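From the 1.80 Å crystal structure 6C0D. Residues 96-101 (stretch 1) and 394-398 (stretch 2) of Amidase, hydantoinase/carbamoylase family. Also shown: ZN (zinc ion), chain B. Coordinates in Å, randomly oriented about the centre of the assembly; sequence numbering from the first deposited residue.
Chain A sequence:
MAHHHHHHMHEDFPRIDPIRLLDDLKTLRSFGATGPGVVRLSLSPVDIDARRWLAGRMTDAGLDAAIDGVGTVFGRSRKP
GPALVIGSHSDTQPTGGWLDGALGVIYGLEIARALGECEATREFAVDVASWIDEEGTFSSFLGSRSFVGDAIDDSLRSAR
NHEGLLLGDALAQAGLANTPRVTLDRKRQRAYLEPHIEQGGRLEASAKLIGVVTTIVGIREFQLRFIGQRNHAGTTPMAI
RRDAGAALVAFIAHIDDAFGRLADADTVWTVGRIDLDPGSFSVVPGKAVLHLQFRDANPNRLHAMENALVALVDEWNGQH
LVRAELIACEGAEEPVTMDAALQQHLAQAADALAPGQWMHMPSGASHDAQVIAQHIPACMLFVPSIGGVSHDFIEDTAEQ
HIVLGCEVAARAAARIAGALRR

Stretch 1 (96-101) GGWLDG
Stretch 2 (394-398) IEDTA

Two loop segments of one chain, at least 295 residues apart in sequence wherever they touch, meet here and bury 290 Å² between them, both sides summed. The register is set by two CA–CA approaches: Gly 97 to Glu 395 at 5.4 Å and Leu 99 to Asp 396 at 7.1 Å. Both stretches therefore advance in the same sense past each other, and each ends at an N-cap position, Gly 101 and Ala 398, right before a helix.

Stretch 2 begins outside the contact. Ile 394 is exposed, its CA-to-CB bond points away, and its side chain is not modelled beyond CB, in keeping with its poor order.

Glu 395 (phi/psi -63/136) dominates its side of the contact, with 103 Å² covered. Its CA-to-CB bond points toward stretch 1, and chi1 156° (t), chi2 -163° (t) and chi3 119° carry an extended side chain to the backbone of residues 97–100. There OE1 accepts two hydrogen bonds, from Leu 99 N at 3.0 Å (N-H...O 151°) and from Asp 100 N at 2.9 Å (140°). Trp 98 N also lies 3.4 Å from Glu 395 OE1, but the angle is too poor for a hydrogen bond; that amide instead donates to water 2 (N to water O 3.0 Å), which in turn donates to Glu 395 O (water O to O 2.9 Å). The second carboxylate oxygen works through solvent: water 1 accepts from Gly 97 N and donates to Glu 395 OE2, with its O 2.6 Å from each of these atoms.

Gly 97 (phi/psi -104/171) leaves room for this arrangement. An ideal CB there would point toward stretch 2 and fall 2.2 Å from Glu 395 CD, a clash.

The acidic groups of Asp 100 and Glu 395 approach without pairing, OD2 to OE2 being 4.5 Å. Water 3 donates to both, its O 3.1 Å from Asp 100 OD2 and 3.2 Å from Glu 395 OE2, and so bridges the like charges. Asp 100 (phi/psi -63/117, chi1 -172° (t), chi2 -36°) binds zinc through OD1, 2.2 Å from ZN; waters 4 and 5 and two atoms elsewhere in the structure also bind the metal.

Asp 396 (phi/psi -167/161, chi1 -152° (t), chi2 2°) starts sideways, but its end comes nearer. OD1 accepts from Trp 98 NE1 at 2.9 Å (159°), near the plane of the indole at its edge, and also from Thr 397 N at 2.8 Å (142°). Trp 98 (phi/psi -83/-9) reaches it with chi1 77° (p) and chi2 -69°.

Thr 397 (phi/psi -144/135, chi1 -60°, m) adds a packing contact, its OG1 3.6 Å from Leu 99 CD1. Leu 99 (phi/psi -116/-18) points toward stretch 2 with chi1 -60° (m) and chi2 171° (t). Ala 398 (phi/psi -56/142) points away and makes no contact.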

# COMPACT_ATOMS: atom_id res chain seq x y z
N GLY A 96 19.18 -11.15 -12.47
CA GLY A 96 20.37 -10.48 -12.97
C GLY A 96 20.47 -10.42 -14.49
O GLY A 96 19.84 -11.18 -15.23
N GLY A 97 21.30 -9.47 -14.96
CA GLY A 97 21.64 -9.36 -16.36
C GLY A 97 23.05 -9.89 -16.63
O GLY A 97 23.82 -10.19 -15.72
N TRP A 98 23.38 -9.99 -17.92
CA TRP A 98 24.61 -10.70 -18.26
C TRP A 98 25.85 -9.83 -18.15
O TRP A 98 26.97 -10.35 -18.24
CB TRP A 98 24.51 -11.31 -19.67
CG TRP A 98 24.68 -10.37 -20.84
CD1 TRP A 98 23.82 -9.38 -21.24
CD2 TRP A 98 25.74 -10.41 -21.81
NE1 TRP A 98 24.31 -8.77 -22.39
CE2 TRP A 98 25.48 -9.39 -22.75
CE3 TRP A 98 26.89 -11.19 -21.96
CZ2 TRP A 98 26.33 -9.14 -23.83
CZ3 TRP A 98 27.73 -10.95 -23.03
CH2 TRP A 98 27.45 -9.93 -23.96
N LEU A 99 25.70 -8.52 -17.94
CA LEU A 99 26.86 -7.64 -17.86
C LEU A 99 27.06 -6.99 -16.51
O LEU A 99 28.16 -6.50 -16.25
CB LEU A 99 26.77 -6.55 -18.94
CG LEU A 99 26.72 -7.08 -20.38
CD1 LEU A 99 26.41 -5.94 -21.35
CD2 LEU A 99 28.03 -7.77 -20.75
N ASP A 100 26.04 -6.94 -15.65
CA ASP A 100 26.24 -6.36 -14.32
C ASP A 100 27.25 -7.20 -13.57
O ASP A 100 27.01 -8.37 -13.28
CB ASP A 100 24.93 -6.27 -13.55
CG ASP A 100 25.07 -5.48 -12.23
OD1 ASP A 100 26.13 -5.57 -11.57
OD2 ASP A 100 24.12 -4.75 -11.87
N GLY A 101 28.38 -6.58 -13.24
CA GLY A 101 29.46 -7.28 -12.57
C GLY A 101 30.37 -8.01 -13.52
O GLY A 101 31.58 -7.77 -13.51
N ILE A 394 15.50 -6.89 -20.01
CA ILE A 394 16.64 -7.41 -20.76
C ILE A 394 17.80 -6.41 -20.79
O ILE A 394 17.94 -5.65 -21.75
CB ILE A 394 16.23 -7.80 -22.20
N GLU A 395 18.61 -6.41 -19.73
CA GLU A 395 19.79 -5.55 -19.65
C GLU A 395 20.79 -5.89 -20.75
O GLU A 395 21.05 -7.07 -21.02
CB GLU A 395 20.43 -5.70 -18.27
CG GLU A 395 21.91 -5.36 -18.16
CD GLU A 395 22.53 -5.94 -16.88
OE1 GLU A 395 23.47 -6.76 -16.99
OE2 GLU A 395 22.07 -5.58 -15.78
N ASP A 396 21.35 -4.86 -21.40
CA ASP A 396 22.22 -5.12 -22.55
C ASP A 396 23.01 -3.87 -22.94
O ASP A 396 22.63 -2.74 -22.61
CB ASP A 396 21.44 -5.63 -23.76
CG ASP A 396 22.28 -6.51 -24.67
OD1 ASP A 396 23.47 -6.75 -24.34
OD2 ASP A 396 21.77 -6.96 -25.71
N THR A 397 24.10 -4.10 -23.68
CA THR A 397 25.00 -3.07 -24.19
C THR A 397 25.48 -3.51 -25.57
O THR A 397 25.84 -4.68 -25.74
CB THR A 397 26.19 -2.86 -23.25
OG1 THR A 397 25.72 -2.46 -21.95
CG2 THR A 397 27.13 -1.80 -23.80
N ALA A 398 25.49 -2.60 -26.55
CA ALA A 398 25.96 -2.95 -27.88
C ALA A 398 27.39 -3.49 -27.82
O ALA A 398 28.20 -3.00 -27.03
CB ALA A 398 25.93 -1.73 -28.81
ZN ZN B . 27.33 -4.68 -10.01
O HOH W 1 21.74 -7.21 -13.78
O HOH W 2 20.90 -9.58 -19.48
O HOH W 3 22.34 -3.15 -13.78
O HOH W 4 25.57 -4.19 -8.96
O HOH W 5 28.54 -3.47 -8.55